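Local coordinates for melanin biosynthesis protein TyrA, putative (Shewanella oneidensis, PDB 2IIZ) that binds heme b and probably acts as a peroxidase of the dye-decolorizing (DyP) type, at residues A119-I122 against S123-F126; V64-A68 against N69-S73; R195-L198 against K199-E202. All coordinates share one frame; numbering follows the deposited sequence.

Contact 1 (A119-I122 against S123-F126)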
ATOM      1  N   ALA A 119      10.880   7.139  -1.690  1.00 33.27           N
ATOM      2  CA  ALA A 119       9.822   8.031  -2.180  1.00 32.51           C
ATOM      3  C   ALA A 119       9.760   9.343  -1.392  1.00 31.70           C
ATOM      4  O   ALA A 119       9.821  10.427  -1.958  1.00 29.23           O
ATOM      5  CB  ALA A 119       8.440   7.323  -2.101  1.00 31.37           C
ATOM      6  N   ASN A 120       9.625   9.236  -0.076  1.00 33.43           N
ATOM      7  CA  ASN A 120       9.685  10.415   0.777  1.00 33.72           C
ATOM      8  C   ASN A 120      10.915  11.226   0.348  1.00 34.55           C
ATOM      9  O   ASN A 120      10.810  12.419   0.054  1.00 35.34           O
ATOM     10  CB  ASN A 120       9.767  10.034   2.273  1.00 33.99           C
ATOM     11  CG  ASN A 120       8.401   9.686   2.897  1.00 33.19           C
ATOM     12  OD1 ASN A 120       7.340  10.038   2.387  1.00 33.60           O
ATOM     13  ND2 ASN A 120       8.444   8.993   4.029  1.00 41.39           N
ATOM     14  N   GLU A 121      12.080  10.581   0.295  1.00 34.45           N
ATOM     15  CA  GLU A 121      13.308  11.311  -0.041  1.00 35.57           C
ATOM     16  C   GLU A 121      13.244  11.999  -1.401  1.00 34.85           C
ATOM     17  O   GLU A 121      13.603  13.168  -1.528  1.00 34.79           O
ATOM     18  CB  GLU A 121      14.556  10.425   0.065  1.00 35.99           C
ATOM     19  CG  GLU A 121      15.377  10.710   1.331  1.00 44.35           C
ATOM     20  CD  GLU A 121      15.773  12.200   1.447  1.00 52.73           C
ATOM     21  OE1 GLU A 121      15.982  12.852   0.389  1.00 57.66           O
ATOM     22  OE2 GLU A 121      15.870  12.717   2.587  1.00 50.15           O
ATOM     23  N   ILE A 122      12.784  11.283  -2.415  1.00 32.92           N
ATOM     24  CA  ILE A 122      12.715  11.858  -3.750  1.00 33.48           C
ATOM     25  C   ILE A 122      11.763  13.054  -3.815  1.00 33.92           C
ATOM     26  O   ILE A 122      12.059  14.057  -4.470  1.00 34.68           O
ATOM     27  CB  ILE A 122      12.375  10.774  -4.796  1.00 33.39           C
ATOM     28  CG1 ILE A 122      13.666  10.013  -5.116  1.00 31.31           C
ATOM     29  CG2 ILE A 122      11.806  11.382  -6.064  1.00 35.47           C
ATOM     30  CD1 ILE A 122      13.472   8.748  -5.859  1.00 33.16           C
ATOM     31  N   SER A 123      10.629  12.942  -3.133  1.00 34.74           N
ATOM     32  CA  SER A 123       9.671  14.040  -3.013  1.00 35.72           C
ATOM     33  C   SER A 123      10.323  15.319  -2.448  1.00 37.22           C
ATOM     34  O   SER A 123      10.050  16.440  -2.904  1.00 37.74           O
ATOM     35  CB  SER A 123       8.513  13.593  -2.112  1.00 34.87           C
ATOM     36  OG  SER A 123       7.742  14.682  -1.664  1.00 37.03           O
ATOM     37  N   GLN A 124      11.183  15.144  -1.453  1.00 37.26           N
ATOM     38  CA  GLN A 124      11.868  16.271  -0.856  1.00 38.74           C
ATOM     39  C   GLN A 124      12.900  16.839  -1.822  1.00 39.21           C
ATOM     40  O   GLN A 124      13.186  18.034  -1.799  1.00 38.86           O
ATOM     41  CB  GLN A 124      12.521  15.859   0.452  1.00 38.71           C
ATOM     42  CG  GLN A 124      11.504  15.489   1.498  1.00 46.37           C
ATOM     43  CD  GLN A 124      12.130  15.193   2.840  1.00 57.48           C
ATOM     44  OE1 GLN A 124      12.963  15.963   3.328  1.00 61.96           O
ATOM     45  NE2 GLN A 124      11.729  14.071   3.455  1.00 62.17           N
HETATM   46  N   MSE A 125      13.458  15.986  -2.672  1.00 38.92           N
HETATM   47  CA  MSE A 125      14.407  16.455  -3.668  1.00 40.05           C
HETATM   48  C   MSE A 125      13.756  17.440  -4.653  1.00 41.28           C
HETATM   49  O   MSE A 125      14.404  18.383  -5.094  1.00 41.54           O
HETATM   50  CB  MSE A 125      15.083  15.276  -4.385  1.00 38.86           C
HETATM   51  CG  MSE A 125      16.041  14.519  -3.456  1.00 38.46           C
HETATM   52 SE   MSE A 125      16.842  12.923  -4.209  0.70 34.68          SE
HETATM   53  CE  MSE A 125      18.265  13.735  -5.114  1.00 38.77           C
ATOM     54  N   PHE A 126      12.485  17.238  -4.986  1.00 42.79           N
ATOM     55  CA  PHE A 126      11.815  18.108  -5.973  1.00 42.76           C
ATOM     56  C   PHE A 126      11.434  19.478  -5.449  1.00 43.61           C
ATOM     57  O   PHE A 126      11.088  20.352  -6.243  1.00 44.50           O
ATOM     58  CB  PHE A 126      10.584  17.426  -6.566  1.00 42.27           C
ATOM     59  CG  PHE A 126      10.913  16.417  -7.611  1.00 35.90           C
ATOM     60  CD1 PHE A 126      11.704  16.759  -8.698  1.00 37.49           C
ATOM     61  CD2 PHE A 126      10.441  15.130  -7.516  1.00 30.48           C
ATOM     62  CE1 PHE A 126      12.019  15.816  -9.681  1.00 37.79           C
ATOM     63  CE2 PHE A 126      10.747  14.185  -8.487  1.00 36.01           C
ATOM     64  CZ  PHE A 126      11.538  14.530  -9.574  1.00 34.28           C
TER
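Ile122 and Phe126 meet one turn apart in the last turns of helix 112-125, one of the helices on the sheet of the ferredoxin-like N-terminal half of this DyP-type fold. Four successive i to i+4 backbone bonds join the residues, and their N-H...O angles fall steadily along the chain. Ser123 N reaches Ala119 O at 2.9 Å on an almost straight path (173°). Gln124 N gives its hydrogen to Asn120 O at 3.1 Å, and Met125 N to Glu121 O at 3.0 Å. Phe126 N is 3.3 Å from Ile122 O with an N-H...O angle of only 138°; this same N-H also makes a weak bond to Ser123 O. The amide of Asn120 is engaged outside the helix: its OD1 accepts from Gln254 NE2 of the second subunit, and its ND2 is also hydrogen-bonded elsewhere in the structure. Leu251 of that subunit packs on Asn120 and Ser123, so this face of the helix belongs to the dimer contact. Along another side, Glu121, Met125 and Phe126 rest on helix 34-54, with Met125, present as selenomethionine, against Asn43 and Tyr47 and about 4 Å from a bound sodium ion. The Met125 chain leaves CB with CG anti to the carbonyl carbon (chi1 -70°), which sets Met125 CG 3.4 Å from Glu121 O; beyond it, Met125 SE lies 4.4 Å from Ile122 CG1. Ile122 and Phe126 lie side by side and point the same way, and the methyl CG2 of Ile122 touches the Phe126 ring at CE2, 3.9 Å away.

Contact 2 (V64-A68 against N69-S73)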
ATOM      1  N   VAL A  64      13.649   7.357 -13.609  1.00 32.19           N
ATOM      2  CA  VAL A  64      12.898   8.580 -13.887  1.00 33.89           C
ATOM      3  C   VAL A  64      12.700   8.736 -15.392  1.00 33.87           C
ATOM      4  O   VAL A  64      13.673   8.693 -16.159  1.00 32.91           O
ATOM      5  CB  VAL A  64      13.635   9.848 -13.434  1.00 35.10           C
ATOM      6  CG1 VAL A  64      12.680  11.054 -13.432  1.00 34.91           C
ATOM      7  CG2 VAL A  64      14.218   9.656 -12.051  1.00 44.64           C
ATOM      8  N   ALA A  65      11.437   8.922 -15.787  1.00 33.93           N
ATOM      9  CA  ALA A  65      11.042   9.166 -17.171  1.00 32.85           C
ATOM     10  C   ALA A  65      10.234  10.442 -17.259  1.00 32.89           C
ATOM     11  O   ALA A  65       9.689  10.914 -16.260  1.00 32.94           O
ATOM     12  CB  ALA A  65      10.231   8.026 -17.700  1.00 32.75           C
ATOM     13  N   ILE A  66      10.168  10.970 -18.478  1.00 31.97           N
ATOM     14  CA  ILE A  66       9.730  12.336 -18.762  1.00 33.41           C
ATOM     15  C   ILE A  66       8.588  12.348 -19.791  1.00 32.47           C
ATOM     16  O   ILE A  66       8.691  11.712 -20.832  1.00 31.89           O
ATOM     17  CB  ILE A  66      10.936  13.130 -19.305  1.00 34.10           C
ATOM     18  CG1 ILE A  66      11.958  13.323 -18.180  1.00 36.73           C
ATOM     19  CG2 ILE A  66      10.525  14.476 -19.876  1.00 33.58           C
ATOM     20  CD1 ILE A  66      13.336  13.399 -18.684  1.00 40.70           C
ATOM     21  N   GLY A  67       7.510  13.074 -19.504  1.00 30.90           N
ATOM     22  CA  GLY A  67       6.299  12.984 -20.322  1.00 31.33           C
ATOM     23  C   GLY A  67       6.488  13.490 -21.746  1.00 31.31           C
ATOM     24  O   GLY A  67       7.275  14.406 -21.992  1.00 29.54           O
ATOM     25  N   ALA A  68       5.763  12.896 -22.687  1.00 31.18           N
ATOM     26  CA  ALA A  68       5.895  13.273 -24.102  1.00 30.73           C
ATOM     27  C   ALA A  68       5.568  14.752 -24.337  1.00 31.39           C
ATOM     28  O   ALA A  68       6.239  15.440 -25.121  1.00 31.79           O
ATOM     29  CB  ALA A  68       5.004  12.390 -24.965  1.00 30.24           C
ATOM     30  N   ASN A  69       4.534  15.235 -23.651  1.00 31.22           N
ATOM     31  CA  ASN A  69       4.046  16.609 -23.824  1.00 31.74           C
ATOM     32  C   ASN A  69       4.833  17.678 -23.043  1.00 30.59           C
ATOM     33  O   ASN A  69       4.536  18.866 -23.138  1.00 28.89           O
ATOM     34  CB  ASN A  69       2.551  16.674 -23.456  1.00 32.11           C
ATOM     35  CG  ASN A  69       1.649  16.204 -24.586  1.00 36.98           C
ATOM     36  OD1 ASN A  69       2.129  15.784 -25.641  1.00 38.69           O
ATOM     37  ND2 ASN A  69       0.337  16.276 -24.371  1.00 34.26           N
ATOM     38  N   TYR A  70       5.827  17.253 -22.272  1.00 30.90           N
ATOM     39  CA  TYR A  70       6.663  18.178 -21.509  1.00 30.51           C
ATOM     40  C   TYR A  70       8.129  18.144 -21.918  1.00 30.15           C
ATOM     41  O   TYR A  70       8.899  19.015 -21.517  1.00 30.92           O
ATOM     42  CB  TYR A  70       6.553  17.829 -20.036  1.00 31.27           C
ATOM     43  CG  TYR A  70       7.184  18.828 -19.119  1.00 32.01           C
ATOM     44  CD1 TYR A  70       6.728  20.140 -19.076  1.00 33.98           C
ATOM     45  CD2 TYR A  70       8.237  18.463 -18.288  1.00 30.98           C
ATOM     46  CE1 TYR A  70       7.308  21.068 -18.229  1.00 33.56           C
ATOM     47  CE2 TYR A  70       8.821  19.379 -17.441  1.00 28.96           C
ATOM     48  CZ  TYR A  70       8.356  20.679 -17.413  1.00 29.89           C
ATOM     49  OH  TYR A  70       8.936  21.589 -16.568  1.00 29.50           O
ATOM     50  N   TRP A  71       8.524  17.141 -22.706  1.00 29.80           N
ATOM     51  CA  TRP A  71       9.917  17.024 -23.150  1.00 30.13           C
ATOM     52  C   TRP A  71      10.466  18.370 -23.621  1.00 29.51           C
ATOM     53  O   TRP A  71      11.549  18.773 -23.209  1.00 29.57           O
ATOM     54  CB  TRP A  71      10.079  15.991 -24.280  1.00 29.12           C
ATOM     55  CG  TRP A  71      11.521  15.805 -24.655  1.00 26.72           C
ATOM     56  CD1 TRP A  71      12.217  16.470 -25.635  1.00 28.72           C
ATOM     57  CD2 TRP A  71      12.450  14.899 -24.047  1.00 25.26           C
ATOM     58  NE1 TRP A  71      13.513  16.026 -25.670  1.00 28.68           N
ATOM     59  CE2 TRP A  71      13.681  15.062 -24.704  1.00 25.89           C
ATOM     60  CE3 TRP A  71      12.355  13.957 -23.004  1.00 31.95           C
ATOM     61  CZ2 TRP A  71      14.812  14.323 -24.356  1.00 23.31           C
ATOM     62  CZ3 TRP A  71      13.489  13.219 -22.658  1.00 25.19           C
ATOM     63  CH2 TRP A  71      14.693  13.410 -23.335  1.00 29.81           C
ATOM     64  N   ASP A  72       9.712  19.052 -24.476  1.00 30.00           N
ATOM     65  CA  ASP A  72      10.204  20.278 -25.133  1.00 32.32           C
ATOM     66  C   ASP A  72      10.273  21.547 -24.274  1.00 31.88           C
ATOM     67  O   ASP A  72      10.891  22.528 -24.668  1.00 32.70           O
ATOM     68  CB  ASP A  72       9.395  20.531 -26.401  1.00 32.41           C
ATOM     69  CG  ASP A  72       9.666  19.493 -27.460  1.00 33.39           C
ATOM     70  OD1 ASP A  72      10.774  18.916 -27.448  1.00 34.00           O
ATOM     71  OD2 ASP A  72       8.780  19.250 -28.300  1.00 36.28           O
ATOM     72  N   SER A  73       9.641  21.524 -23.111  1.00 32.93           N
ATOM     73  CA  SER A  73       9.821  22.574 -22.120  1.00 33.08           C
ATOM     74  C   SER A  73      11.146  22.358 -21.386  1.00 32.82           C
ATOM     75  O   SER A  73      11.870  23.308 -21.104  1.00 31.94           O
ATOM     76  CB  SER A  73       8.657  22.553 -21.131  1.00 34.16           C
ATOM     77  OG  SER A  73       7.418  22.703 -21.809  1.00 34.46           O
TER
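Ile66, near the end of strand 61-67, packs against the indole of Trp71 just after the chain has turned. Its methyl CG2 sits 3.7 Å from Trp71 CE3, while the other branch ends with CD1 4.0 Å from Trp71 CZ3, so both arms follow the six-membered ring. The indole is directed back to the strand because CG of Trp71 stands opposite the backbone N (chi1 -176°). Its NE1 is satisfied beyond the turn, by Ser78 O. The reversal itself is a type I turn over Gly67-Tyr70: Ala68 and Asn69 have the expected backbone angles, and Tyr70 N donates to Gly67 O at 3.2 Å. That donor lies 66° out of the carbonyl plane, and Trp71 N adds a weak bond to Gly67 O at 3.1 Å, leading into helix 71-74. The outer side is looser: Asn69 is exposed and its side chain meets the adjoining Ala68, with Asn69 OD1 3.8 Å from Ala68 C. Asp72, also exposed, places OD1 at the edge of the Trp71 ring, and its OD2 makes a salt bridge with Arg79. Tyr75, Arg79 and Pro80 also touch the indole. Strand 61-67 runs between strands 103-109 and 291-301, bonded through Ala65 to Phe104 and through Ile66 to Phe300, while Val64 and Tyr70 pack on helix 34-54.

Contact 3 (R195-L198 against K199-E202)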
ATOM      1  N   ARG A 195     -16.810 -14.743 -12.029  1.00 33.30           N
ATOM      2  CA  ARG A 195     -18.019 -15.529 -12.293  1.00 33.24           C
ATOM      3  C   ARG A 195     -17.885 -16.393 -13.561  1.00 33.65           C
ATOM      4  O   ARG A 195     -18.745 -17.230 -13.849  1.00 33.36           O
ATOM      5  CB  ARG A 195     -19.261 -14.631 -12.371  1.00 33.92           C
ATOM      6  CG  ARG A 195     -19.386 -13.737 -11.152  1.00 38.74           C
ATOM      7  CD  ARG A 195     -20.800 -13.370 -10.776  1.00 35.00           C
ATOM      8  NE  ARG A 195     -21.614 -14.541 -10.482  1.00 39.51           N
ATOM      9  CZ  ARG A 195     -22.861 -14.486 -10.021  1.00 41.63           C
ATOM     10  NH1 ARG A 195     -23.452 -13.315  -9.791  1.00 34.79           N
ATOM     11  NH2 ARG A 195     -23.520 -15.609  -9.789  1.00 45.54           N
ATOM     12  N   LEU A 196     -16.811 -16.186 -14.312  1.00 34.71           N
ATOM     13  CA  LEU A 196     -16.507 -16.999 -15.489  1.00 34.99           C
ATOM     14  C   LEU A 196     -16.080 -18.425 -15.118  1.00 35.58           C
ATOM     15  O   LEU A 196     -15.232 -18.612 -14.251  1.00 34.38           O
ATOM     16  CB  LEU A 196     -15.337 -16.378 -16.240  1.00 36.35           C
ATOM     17  CG  LEU A 196     -15.434 -15.011 -16.910  1.00 33.85           C
ATOM     18  CD1 LEU A 196     -14.039 -14.585 -17.393  1.00 33.35           C
ATOM     19  CD2 LEU A 196     -16.360 -15.082 -18.061  1.00 34.60           C
ATOM     20  N   PRO A 197     -16.656 -19.442 -15.783  1.00 36.38           N
ATOM     21  CA  PRO A 197     -16.095 -20.782 -15.648  1.00 36.11           C
ATOM     22  C   PRO A 197     -14.641 -20.798 -16.097  1.00 36.83           C
ATOM     23  O   PRO A 197     -14.249 -20.021 -16.971  1.00 36.99           O
ATOM     24  CB  PRO A 197     -16.948 -21.628 -16.599  1.00 36.84           C
ATOM     25  CG  PRO A 197     -18.176 -20.858 -16.824  1.00 35.52           C
ATOM     26  CD  PRO A 197     -17.828 -19.418 -16.671  1.00 36.66           C
ATOM     27  N   LEU A 198     -13.863 -21.684 -15.498  1.00 36.61           N
ATOM     28  CA  LEU A 198     -12.422 -21.758 -15.727  1.00 37.04           C
ATOM     29  C   LEU A 198     -12.043 -21.789 -17.220  1.00 36.60           C
ATOM     30  O   LEU A 198     -11.158 -21.051 -17.661  1.00 37.35           O
ATOM     31  CB  LEU A 198     -11.864 -22.993 -14.996  1.00 36.19           C
ATOM     32  CG  LEU A 198     -10.394 -23.370 -15.177  1.00 35.90           C
ATOM     33  CD1 LEU A 198      -9.468 -22.240 -14.741  1.00 34.92           C
ATOM     34  CD2 LEU A 198     -10.098 -24.652 -14.404  1.00 32.23           C
ATOM     35  N   LYS A 199     -12.709 -22.638 -17.986  1.00 35.53           N
ATOM     36  CA  LYS A 199     -12.419 -22.778 -19.409  1.00 36.11           C
ATOM     37  C   LYS A 199     -12.587 -21.452 -20.164  1.00 35.71           C
ATOM     38  O   LYS A 199     -11.820 -21.159 -21.081  1.00 34.75           O
ATOM     39  CB  LYS A 199     -13.328 -23.849 -20.028  1.00 38.50           C
ATOM     40  CG  LYS A 199     -13.044 -24.181 -21.510  1.00 42.91           C
ATOM     41  CD  LYS A 199     -11.601 -24.654 -21.733  1.00 47.86           C
ATOM     42  CE  LYS A 199     -11.410 -25.219 -23.138  1.00 51.13           C
ATOM     43  NZ  LYS A 199     -10.153 -26.018 -23.250  1.00 52.39           N
ATOM     44  N   LYS A 200     -13.582 -20.649 -19.784  1.00 34.53           N
ATOM     45  CA  LYS A 200     -13.782 -19.340 -20.426  1.00 34.21           C
ATOM     46  C   LYS A 200     -12.626 -18.403 -20.151  1.00 33.27           C
ATOM     47  O   LYS A 200     -12.146 -17.716 -21.069  1.00 32.55           O
ATOM     48  CB  LYS A 200     -15.069 -18.662 -19.956  1.00 35.21           C
ATOM     49  CG  LYS A 200     -16.300 -19.520 -20.128  1.00 42.34           C
ATOM     50  CD  LYS A 200     -17.497 -18.753 -20.663  1.00 43.62           C
ATOM     51  CE  LYS A 200     -18.549 -19.718 -21.202  1.00 43.21           C
ATOM     52  NZ  LYS A 200     -19.513 -19.033 -22.087  1.00 48.19           N
ATOM     53  N   GLN A 201     -12.195 -18.374 -18.884  1.00 30.50           N
ATOM     54  CA  GLN A 201     -11.065 -17.564 -18.468  1.00 30.18           C
ATOM     55  C   GLN A 201      -9.877 -17.932 -19.331  1.00 30.81           C
ATOM     56  O   GLN A 201      -9.228 -17.058 -19.897  1.00 32.14           O
ATOM     57  CB  GLN A 201     -10.696 -17.791 -16.986  1.00 28.14           C
ATOM     58  CG  GLN A 201     -11.784 -17.398 -15.982  1.00 27.19           C
ATOM     59  CD  GLN A 201     -11.312 -17.329 -14.529  1.00 28.93           C
ATOM     60  OE1 GLN A 201     -10.118 -17.201 -14.239  1.00 24.35           O
ATOM     61  NE2 GLN A 201     -12.260 -17.410 -13.608  1.00 22.55           N
ATOM     62  N   GLU A 202      -9.607 -19.233 -19.413  1.00 31.01           N
ATOM     63  CA  GLU A 202      -8.458 -19.764 -20.156  1.00 32.79           C
ATOM     64  C   GLU A 202      -8.570 -19.411 -21.642  1.00 32.94           C
ATOM     65  O   GLU A 202      -7.565 -19.129 -22.288  1.00 31.37           O
ATOM     66  CB  GLU A 202      -8.332 -21.288 -19.939  1.00 31.93           C
ATOM     67  CG  GLU A 202      -8.068 -21.639 -18.447  1.00 36.61           C
ATOM     68  CD  GLU A 202      -7.887 -23.127 -18.153  1.00 37.73           C
ATOM     69  OE1 GLU A 202      -8.438 -23.972 -18.893  1.00 45.12           O
ATOM     70  OE2 GLU A 202      -7.185 -23.449 -17.161  1.00 40.99           O
TER
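Leu196 meets Gln201 twice, once by side chain and once by backbone. Its CB lies 3.7 Å from Gln201 CG, the two side chains crossing at a slant, and Leu196 O receives Gln201 NE2 at 3.3 Å. That bond is fairly straight at the hydrogen (157°), although NE2 stands 32° out of the carbonyl plane. Phe290 packs on the leucine from a loop. The amide is presented there because the Gln201 chain runs extended beyond CG (chi2 -167°), and its other end, OE1, accepts from Lys209 NZ. With an alanine in place of Gln201, Leu196 O would probably lose this donor and Lys209 NZ this acceptor, and a gap would open beside Leu196 CB. Pro197 comes next, in the N-cap position of helix 198-205. Its ring cannot cap by a polar side chain; its carbonyl starts the helical bonding instead, Pro197 O taking Gln201 N at 3.3 Å and, weakly, Lys200 N at 3.0 Å. The pyrrolidine and the aliphatic part of Lys200 run alongside each other, with Pro197 CD 3.8 Å from Lys200 CG. Leu198 follows as the first helical residue. Leu198 O accepts from Glu202 N at 3.0 Å, a regular i to i+4 bond. On the outer surface the methyl CD1 of Leu198 comes 3.5 Å from Glu202 OE2, the oxygen that accepts a bond from Lys209 N.

In the fold
Contacts 1 and 2 belong to the N-terminal half and follow one another in the chain. Their centres are 19 Å apart and their nearest atoms about 5 Å, so they do not touch, but both lean on helix 34-54. Contact 3 lies on the other side of the chain's centre, in the C-terminal half of the DyP-type sequence, with its centre 44 Å from that of contact 1 and 41 Å from that of contact 2. It alone is near the heme: the side chain of Gln201 is about 10 Å from the cofactor and about 11 Å from that of His225, the axial iron ligand. Contact 1 instead touches the second subunit.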